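Local coordinates for protein tryptophanyl-tRNA synthetase (Thermus thermophilus, PDB 2EL7) that probably attaches tryptophan to its cognate tRNA at the expense of ATP, as a homodimeric class I aminoacyl-tRNA synthetase, at residues A[63-77]-A[285-299]. Residues are numbered along the deposited sequence; the frame is centred on the assembly and turned at random.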
ATOM      1  N   PHE A  63     -12.430  17.616   7.413  1.00 32.36           N
ATOM      2  CA  PHE A  63     -12.229  18.724   8.337  1.00 26.66           C
ATOM      3  C   PHE A  63     -13.418  18.856   9.289  1.00 32.64           C
ATOM      4  O   PHE A  63     -13.236  19.181  10.465  1.00 25.19           O
ATOM      5  CB  PHE A  63     -12.031  20.025   7.548  1.00 36.60           C
ATOM      6  CG  PHE A  63     -12.111  21.259   8.392  1.00 28.87           C
ATOM      7  CD1 PHE A  63     -11.010  21.697   9.099  1.00 24.24           C
ATOM      8  CD2 PHE A  63     -13.325  21.927   8.546  1.00 24.14           C
ATOM      9  CE1 PHE A  63     -11.117  22.781   9.957  1.00 28.92           C
ATOM     10  CE2 PHE A  63     -13.442  23.004   9.397  1.00 19.14           C
ATOM     11  CZ  PHE A  63     -12.332  23.432  10.107  1.00 21.37           C
ATOM     12  N   GLU A  64     -14.632  18.624   8.773  1.00 27.20           N
ATOM     13  CA  GLU A  64     -15.844  18.707   9.588  1.00 22.28           C
ATOM     14  C   GLU A  64     -15.865  17.557  10.581  1.00 23.60           C
ATOM     15  O   GLU A  64     -16.347  17.720  11.689  1.00 32.52           O
ATOM     16  CB  GLU A  64     -17.107  18.674   8.712  1.00 16.87           C
ATOM     17  CG  GLU A  64     -17.375  19.967   7.952  1.00 32.77           C
ATOM     18  CD  GLU A  64     -18.544  19.864   6.964  1.00 46.29           C
ATOM     19  OE1 GLU A  64     -19.074  18.745   6.761  1.00 49.34           O
ATOM     20  OE2 GLU A  64     -18.930  20.909   6.378  1.00 53.35           O
ATOM     21  N   ALA A  65     -15.346  16.396  10.178  1.00 25.79           N
ATOM     22  CA  ALA A  65     -15.268  15.226  11.058  1.00 26.59           C
ATOM     23  C   ALA A  65     -14.486  15.611  12.303  1.00 25.64           C
ATOM     24  O   ALA A  65     -14.862  15.266  13.422  1.00 30.72           O
ATOM     25  CB  ALA A  65     -14.572  14.061  10.354  1.00 20.08           C
ATOM     26  N   ALA A  66     -13.386  16.326  12.109  1.00 21.77           N
ATOM     27  CA  ALA A  66     -12.585  16.757  13.238  1.00 25.14           C
ATOM     28  C   ALA A  66     -13.349  17.785  14.058  1.00 26.47           C
ATOM     29  O   ALA A  66     -13.421  17.698  15.283  1.00 26.76           O
ATOM     30  CB  ALA A  66     -11.255  17.361  12.759  1.00 22.66           C
ATOM     31  N   LEU A  67     -13.920  18.765  13.378  1.00 29.71           N
ATOM     32  CA  LEU A  67     -14.644  19.806  14.078  1.00 33.73           C
ATOM     33  C   LEU A  67     -15.767  19.255  14.931  1.00 27.33           C
ATOM     34  O   LEU A  67     -15.840  19.536  16.123  1.00 29.56           O
ATOM     35  CB  LEU A  67     -15.207  20.839  13.089  1.00 35.56           C
ATOM     36  CG  LEU A  67     -15.947  22.057  13.680  1.00 40.88           C
ATOM     37  CD1 LEU A  67     -15.945  23.160  12.643  1.00 31.07           C
ATOM     38  CD2 LEU A  67     -17.399  21.691  14.095  1.00 29.48           C
ATOM     39  N   VAL A  68     -16.635  18.459  14.334  1.00 22.24           N
ATOM     40  CA  VAL A  68     -17.756  17.953  15.104  1.00 32.31           C
ATOM     41  C   VAL A  68     -17.378  17.012  16.247  1.00 25.98           C
ATOM     42  O   VAL A  68     -17.978  17.072  17.321  1.00 25.46           O
ATOM     43  CB  VAL A  68     -18.814  17.289  14.196  1.00 35.59           C
ATOM     44  CG1 VAL A  68     -20.002  16.861  15.050  1.00 47.73           C
ATOM     45  CG2 VAL A  68     -19.286  18.284  13.129  1.00 34.89           C
ATOM     46  N   ASN A  69     -16.391  16.158  16.038  1.00 11.74           N
ATOM     47  CA  ASN A  69     -15.985  15.268  17.110  1.00 29.23           C
ATOM     48  C   ASN A  69     -15.309  16.043  18.223  1.00 30.48           C
ATOM     49  O   ASN A  69     -15.419  15.683  19.392  1.00 36.12           O
ATOM     50  CB  ASN A  69     -15.089  14.161  16.580  1.00 32.57           C
ATOM     51  CG  ASN A  69     -15.889  13.040  15.974  1.00 32.10           C
ATOM     52  OD1 ASN A  69     -16.513  12.282  16.686  1.00 35.27           O
ATOM     53  ND2 ASN A  69     -15.908  12.963  14.655  1.00 29.59           N
ATOM     54  N   ILE A  70     -14.610  17.113  17.877  1.00 33.33           N
ATOM     55  CA  ILE A  70     -14.016  17.932  18.912  1.00 27.42           C
ATOM     56  C   ILE A  70     -15.187  18.631  19.625  1.00 30.98           C
ATOM     57  O   ILE A  70     -15.182  18.754  20.848  1.00 24.21           O
ATOM     58  CB  ILE A  70     -13.067  18.975  18.327  1.00 24.04           C
ATOM     59  CG1 ILE A  70     -11.824  18.268  17.784  1.00 23.66           C
ATOM     60  CG2 ILE A  70     -12.693  20.011  19.395  1.00 17.47           C
ATOM     61  CD1 ILE A  70     -10.873  19.182  17.014  1.00 15.69           C
ATOM     62  N   ALA A  71     -16.197  19.074  18.871  1.00 23.85           N
ATOM     63  CA  ALA A  71     -17.344  19.738  19.513  1.00 30.71           C
ATOM     64  C   ALA A  71     -18.066  18.773  20.453  1.00 30.77           C
ATOM     65  O   ALA A  71     -18.493  19.166  21.532  1.00 31.54           O
ATOM     66  CB  ALA A  71     -18.335  20.280  18.467  1.00 23.13           C
ATOM     67  N   ALA A  72     -18.192  17.516  20.023  1.00 30.87           N
ATOM     68  CA  ALA A  72     -18.847  16.473  20.815  1.00 33.34           C
ATOM     69  C   ALA A  72     -18.059  16.091  22.072  1.00 27.84           C
ATOM     70  O   ALA A  72     -18.622  15.458  22.967  1.00 29.28           O
ATOM     71  CB  ALA A  72     -19.108  15.211  19.946  1.00 19.72           C
ATOM     72  N   GLY A  73     -16.765  16.448  22.137  1.00 26.51           N
ATOM     73  CA  GLY A  73     -15.987  16.140  23.330  1.00 12.38           C
ATOM     74  C   GLY A  73     -14.548  15.687  23.209  1.00 21.62           C
ATOM     75  O   GLY A  73     -13.858  15.645  24.229  1.00 28.19           O
ATOM     76  N   LEU A  74     -14.081  15.316  22.012  1.00 17.69           N
ATOM     77  CA  LEU A  74     -12.691  14.893  21.846  1.00 16.04           C
ATOM     78  C   LEU A  74     -11.869  16.150  22.031  1.00 20.44           C
ATOM     79  O   LEU A  74     -11.995  17.082  21.241  1.00 28.15           O
ATOM     80  CB  LEU A  74     -12.468  14.290  20.455  1.00 17.94           C
ATOM     81  CG  LEU A  74     -13.084  12.891  20.287  1.00 26.09           C
ATOM     82  CD1 LEU A  74     -12.436  12.218  19.100  1.00 25.49           C
ATOM     83  CD2 LEU A  74     -12.833  12.020  21.537  1.00 29.66           C
ATOM     84  N   ASP A  75     -11.037  16.185  23.073  1.00 19.04           N
ATOM     85  CA  ASP A  75     -10.257  17.375  23.417  1.00 20.96           C
ATOM     86  C   ASP A  75      -8.780  17.368  23.020  1.00 21.27           C
ATOM     87  O   ASP A  75      -7.952  16.688  23.628  1.00 29.25           O
ATOM     88  CB  ASP A  75     -10.425  17.605  24.921  1.00 24.42           C
ATOM     89  CG  ASP A  75      -9.777  18.879  25.421  1.00 33.88           C
ATOM     90  OD1 ASP A  75      -9.906  19.116  26.646  1.00 28.79           O
ATOM     91  OD2 ASP A  75      -9.147  19.628  24.628  1.00 35.20           O
ATOM     92  N   PRO A  76      -8.425  18.170  22.005  1.00 28.08           N
ATOM     93  CA  PRO A  76      -7.058  18.285  21.478  1.00 21.85           C
ATOM     94  C   PRO A  76      -6.031  18.765  22.486  1.00 25.69           C
ATOM     95  O   PRO A  76      -4.845  18.701  22.214  1.00 20.54           O
ATOM     96  CB  PRO A  76      -7.208  19.253  20.313  1.00 25.47           C
ATOM     97  CG  PRO A  76      -8.705  19.203  19.985  1.00 30.16           C
ATOM     98  CD  PRO A  76      -9.318  19.131  21.335  1.00 26.14           C
ATOM     99  N   GLU A  77      -6.482  19.258  23.641  1.00 24.71           N
ATOM    100  CA  GLU A  77      -5.555  19.698  24.689  1.00 25.67           C
ATOM    101  C   GLU A  77      -5.146  18.498  25.531  1.00 25.28           C
ATOM    102  O   GLU A  77      -4.191  18.574  26.300  1.00 30.48           O
ATOM    103  CB  GLU A  77      -6.200  20.730  25.631  1.00 29.27           C
ATOM    104  CG  GLU A  77      -6.658  22.016  24.953  1.00 36.88           C
ATOM    105  CD  GLU A  77      -5.592  22.596  24.056  1.00 42.88           C
ATOM    106  OE1 GLU A  77      -5.950  23.047  22.944  1.00 37.50           O
ATOM    107  OE2 GLU A  77      -4.403  22.588  24.465  1.00 43.51           O
ATOM    108  N   ILE A 285     -22.424  21.218  23.027  1.00 30.13           N
ATOM    109  CA  ILE A 285     -21.793  20.694  21.830  1.00 33.73           C
ATOM    110  C   ILE A 285     -21.927  21.724  20.721  1.00 40.07           C
ATOM    111  O   ILE A 285     -20.962  22.021  20.005  1.00 41.41           O
ATOM    112  CB  ILE A 285     -22.462  19.369  21.396  1.00 38.13           C
ATOM    113  CG1 ILE A 285     -22.318  18.338  22.530  1.00 39.91           C
ATOM    114  CG2 ILE A 285     -21.870  18.876  20.089  1.00 18.86           C
ATOM    115  CD1 ILE A 285     -23.040  17.026  22.284  1.00 46.87           C
ATOM    116  N   ARG A 286     -23.126  22.284  20.603  1.00 37.82           N
ATOM    117  CA  ARG A 286     -23.433  23.281  19.576  1.00 33.62           C
ATOM    118  C   ARG A 286     -22.669  24.580  19.755  1.00 29.63           C
ATOM    119  O   ARG A 286     -22.201  25.178  18.783  1.00 30.47           O
ATOM    120  CB  ARG A 286     -24.919  23.586  19.582  1.00 31.44           C
ATOM    121  CG  ARG A 286     -25.784  22.393  19.388  1.00 26.82           C
ATOM    122  CD  ARG A 286     -27.199  22.870  19.118  1.00 39.22           C
ATOM    123  NE  ARG A 286     -27.898  21.842  18.399  1.00 38.87           N
ATOM    124  CZ  ARG A 286     -28.802  22.072  17.475  1.00 40.01           C
ATOM    125  NH1 ARG A 286     -29.372  21.048  16.867  1.00 58.86           N
ATOM    126  NH2 ARG A 286     -29.140  23.310  17.172  1.00 49.61           N
ATOM    127  N   GLU A 287     -22.569  25.036  21.000  1.00 35.24           N
ATOM    128  CA  GLU A 287     -21.821  26.255  21.271  1.00 34.33           C
ATOM    129  C   GLU A 287     -20.374  25.998  20.844  1.00 38.36           C
ATOM    130  O   GLU A 287     -19.793  26.846  20.162  1.00 39.16           O
ATOM    131  CB  GLU A 287     -21.910  26.636  22.748  1.00 29.49           C
ATOM    132  CG  GLU A 287     -23.063  27.592  23.039  1.00 44.03           C
ATOM    133  CD  GLU A 287     -23.594  27.513  24.472  1.00 51.61           C
ATOM    134  OE1 GLU A 287     -22.811  27.176  25.393  1.00 44.15           O
ATOM    135  OE2 GLU A 287     -24.803  27.802  24.665  1.00 45.21           O
ATOM    136  N   ARG A 288     -19.805  24.830  21.198  1.00 29.97           N
ATOM    137  CA  ARG A 288     -18.431  24.526  20.777  1.00 32.89           C
ATOM    138  C   ARG A 288     -18.336  24.509  19.249  1.00 28.60           C
ATOM    139  O   ARG A 288     -17.446  25.127  18.666  1.00 27.38           O
ATOM    140  CB  ARG A 288     -17.940  23.176  21.292  1.00 34.59           C
ATOM    141  CG  ARG A 288     -17.562  23.099  22.761  1.00 43.15           C
ATOM    142  CD  ARG A 288     -16.866  21.750  23.084  1.00 38.91           C
ATOM    143  NE  ARG A 288     -17.080  21.348  24.472  1.00 55.59           N
ATOM    144  CZ  ARG A 288     -18.164  20.716  24.931  1.00 48.29           C
ATOM    145  NH1 ARG A 288     -18.260  20.411  26.218  1.00 54.89           N
ATOM    146  NH2 ARG A 288     -19.140  20.363  24.112  1.00 51.04           N
ATOM    147  N   ALA A 289     -19.249  23.801  18.597  1.00 26.67           N
ATOM    148  CA  ALA A 289     -19.230  23.749  17.133  1.00 34.78           C
ATOM    149  C   ALA A 289     -19.199  25.159  16.537  1.00 31.81           C
ATOM    150  O   ALA A 289     -18.454  25.426  15.602  1.00 41.94           O
ATOM    151  CB  ALA A 289     -20.442  22.984  16.604  1.00 21.51           C
ATOM    152  N   GLU A 290     -20.002  26.059  17.088  1.00 39.09           N
ATOM    153  CA  GLU A 290     -20.048  27.443  16.604  1.00 40.63           C
ATOM    154  C   GLU A 290     -18.710  28.176  16.823  1.00 35.53           C
ATOM    155  O   GLU A 290     -18.257  28.955  15.982  1.00 29.20           O
ATOM    156  CB  GLU A 290     -21.188  28.202  17.300  1.00 36.34           C
ATOM    157  CG  GLU A 290     -21.499  29.535  16.656  1.00 56.07           C
ATOM    158  CD  GLU A 290     -21.324  29.509  15.121  1.00 74.07           C
ATOM    159  OE1 GLU A 290     -20.296  30.049  14.615  1.00 63.53           O
ATOM    160  OE2 GLU A 290     -22.211  28.940  14.427  1.00 68.37           O
ATOM    161  N   ALA A 291     -18.080  27.919  17.956  1.00 24.77           N
ATOM    162  CA  ALA A 291     -16.802  28.543  18.250  1.00 31.47           C
ATOM    163  C   ALA A 291     -15.724  27.967  17.319  1.00 30.51           C
ATOM    164  O   ALA A 291     -14.873  28.707  16.812  1.00 33.49           O
ATOM    165  CB  ALA A 291     -16.424  28.311  19.730  1.00 22.73           C
ATOM    166  N   LEU A 292     -15.753  26.657  17.082  1.00 22.54           N
ATOM    167  CA  LEU A 292     -14.754  26.074  16.198  1.00 28.74           C
ATOM    168  C   LEU A 292     -15.017  26.539  14.772  1.00 25.85           C
ATOM    169  O   LEU A 292     -14.095  26.826  14.033  1.00 25.98           O
ATOM    170  CB  LEU A 292     -14.779  24.549  16.284  1.00 29.30           C
ATOM    171  CG  LEU A 292     -14.460  24.039  17.694  1.00 32.54           C
ATOM    172  CD1 LEU A 292     -14.937  22.601  17.864  1.00 25.15           C
ATOM    173  CD2 LEU A 292     -12.956  24.163  17.952  1.00 27.47           C
ATOM    174  N   LYS A 293     -16.283  26.632  14.393  1.00 30.19           N
ATOM    175  CA  LYS A 293     -16.612  27.089  13.053  1.00 32.16           C
ATOM    176  C   LYS A 293     -16.041  28.505  12.797  1.00 35.00           C
ATOM    177  O   LYS A 293     -15.593  28.792  11.684  1.00 29.62           O
ATOM    178  CB  LYS A 293     -18.126  27.064  12.840  1.00 32.82           C
ATOM    179  CG  LYS A 293     -18.551  27.358  11.405  1.00 49.32           C
ATOM    180  CD  LYS A 293     -20.082  27.332  11.232  1.00 63.77           C
ATOM    181  CE  LYS A 293     -20.540  27.984   9.899  1.00 60.64           C
ATOM    182  NZ  LYS A 293     -22.036  28.066   9.789  1.00 54.57           N
ATOM    183  N   LYS A 294     -16.035  29.375  13.814  1.00 23.71           N
ATOM    184  CA  LYS A 294     -15.476  30.727  13.649  1.00 32.67           C
ATOM    185  C   LYS A 294     -13.942  30.730  13.676  1.00 36.21           C
ATOM    186  O   LYS A 294     -13.315  31.663  13.186  1.00 32.26           O
ATOM    187  CB  LYS A 294     -15.923  31.672  14.769  1.00 36.94           C
ATOM    188  CG  LYS A 294     -17.216  32.426  14.533  1.00 46.98           C
ATOM    189  CD  LYS A 294     -17.466  33.369  15.713  1.00 54.00           C
ATOM    190  CE  LYS A 294     -18.818  34.074  15.628  1.00 53.69           C
ATOM    191  NZ  LYS A 294     -19.962  33.163  15.966  1.00 60.17           N
ATOM    192  N   ASP A 295     -13.351  29.695  14.271  1.00 35.77           N
ATOM    193  CA  ASP A 295     -11.898  29.591  14.424  1.00 28.56           C
ATOM    194  C   ASP A 295     -11.391  28.246  13.889  1.00 28.95           C
ATOM    195  O   ASP A 295     -10.936  27.398  14.645  1.00 30.81           O
ATOM    196  CB  ASP A 295     -11.562  29.733  15.913  1.00 15.45           C
ATOM    197  CG  ASP A 295     -10.087  29.725  16.197  1.00 23.65           C
ATOM    198  OD1 ASP A 295      -9.714  29.644  17.397  1.00 30.25           O
ATOM    199  OD2 ASP A 295      -9.287  29.818  15.244  1.00 31.33           O
ATOM    200  N   PRO A 296     -11.487  28.023  12.571  1.00 34.66           N
ATOM    201  CA  PRO A 296     -11.003  26.742  12.042  1.00 26.86           C
ATOM    202  C   PRO A 296      -9.476  26.521  12.186  1.00 32.24           C
ATOM    203  O   PRO A 296      -8.988  25.415  11.975  1.00 31.02           O
ATOM    204  CB  PRO A 296     -11.481  26.767  10.581  1.00 34.52           C
ATOM    205  CG  PRO A 296     -11.552  28.274  10.249  1.00 22.29           C
ATOM    206  CD  PRO A 296     -12.169  28.821  11.531  1.00 29.57           C
ATOM    207  N   ASP A 297      -8.718  27.560  12.547  1.00 32.36           N
ATOM    208  CA  ASP A 297      -7.270  27.384  12.733  1.00 25.42           C
ATOM    209  C   ASP A 297      -7.034  26.451  13.918  1.00 27.78           C
ATOM    210  O   ASP A 297      -6.072  25.691  13.938  1.00 29.82           O
ATOM    211  CB  ASP A 297      -6.565  28.710  13.027  1.00 27.18           C
ATOM    212  CG  ASP A 297      -6.434  29.605  11.804  1.00 29.60           C
ATOM    213  OD1 ASP A 297      -6.911  29.237  10.707  1.00 33.78           O
ATOM    214  OD2 ASP A 297      -5.844  30.699  11.957  1.00 32.04           O
ATOM    215  N   TYR A 298      -7.909  26.526  14.916  1.00 22.35           N
ATOM    216  CA  TYR A 298      -7.789  25.669  16.092  1.00 28.11           C
ATOM    217  C   TYR A 298      -7.876  24.199  15.666  1.00 31.55           C
ATOM    218  O   TYR A 298      -7.124  23.365  16.147  1.00 33.14           O
ATOM    219  CB  TYR A 298      -8.919  25.957  17.084  1.00 26.67           C
ATOM    220  CG  TYR A 298      -8.803  25.177  18.370  1.00 24.44           C
ATOM    221  CD1 TYR A 298      -7.861  25.527  19.337  1.00 21.76           C
ATOM    222  CD2 TYR A 298      -9.566  24.031  18.576  1.00 23.15           C
ATOM    223  CE1 TYR A 298      -7.672  24.739  20.478  1.00 19.98           C
ATOM    224  CE2 TYR A 298      -9.391  23.236  19.703  1.00 24.07           C
ATOM    225  CZ  TYR A 298      -8.441  23.589  20.655  1.00 34.82           C
ATOM    226  OH  TYR A 298      -8.265  22.788  21.778  1.00 31.91           O
ATOM    227  N   VAL A 299      -8.801  23.887  14.761  1.00 28.86           N
ATOM    228  CA  VAL A 299      -8.974  22.515  14.329  1.00 25.59           C
ATOM    229  C   VAL A 299      -7.797  22.054  13.514  1.00 29.15           C
ATOM    230  O   VAL A 299      -7.252  20.983  13.767  1.00 24.36           O
ATOM    231  CB  VAL A 299     -10.249  22.370  13.514  1.00 31.35           C
ATOM    232  CG1 VAL A 299     -10.417  20.926  13.037  1.00 16.57           C
ATOM    233  CG2 VAL A 299     -11.431  22.837  14.363  1.00 21.53           C
TER
HETATM  234  O   HOH W   1     -10.594  22.069  23.465  1.00 41.87           O
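A71 packs against A289, CB to CB at 3.9 Å, where helix 63-72 meets the C-terminal helices 285-294 and 296-299. Helix 63-72 ends the beta-alpha-beta crossover between parallel strands 37-41 and 80-83 of the Rossmann-type class I fold. The axes of segments 63-72 and 285-294 approach to 8.2 Å and run roughly antiparallel, at 140°. Small residues permit this closeness: A71 is a knob in a hole formed by I285, R288, A289 and L292. From the other side, V299 fills a hole among F63, A66, L67 and I70; its CG1, anti to the backbone N (chi1 179°), reaches A66 CB at 3.7 Å. Between the knobs, the branched side chains of L67 and L292 lie alongside each other, running opposite ways, with L67 CG 3.8 Å from L292 CB, while L292 CD1 also meets I70 CG2. F63 closes one end, its CZ lying 3.5 Å from P296 CB, and M300 covers it further along helix 296-324.

Polar contacts lie at the margin. R288, stretched from CG to NE and turned at its end, gives a weak, bent bond from NH2 to A71 O, a last-turn carbonyl before the Schellman motif at G73. Y298, on the helix that begins at P296, sets its ring across P76 in the loop after G73. Its OH donates to the anti lone pair of E77 OE1 at 2.6 Å, with carboxylate and ring planes 39° apart, and a water donates to both Y298 OH and D75 OD2. A phenylalanine here would keep the ring against P76 but would probably leave E77 without this donor and the water without one of its acceptors. D75 OD2 also closes an Asx turn, accepting E77 N at 2.9 Å from above the carboxylate plane.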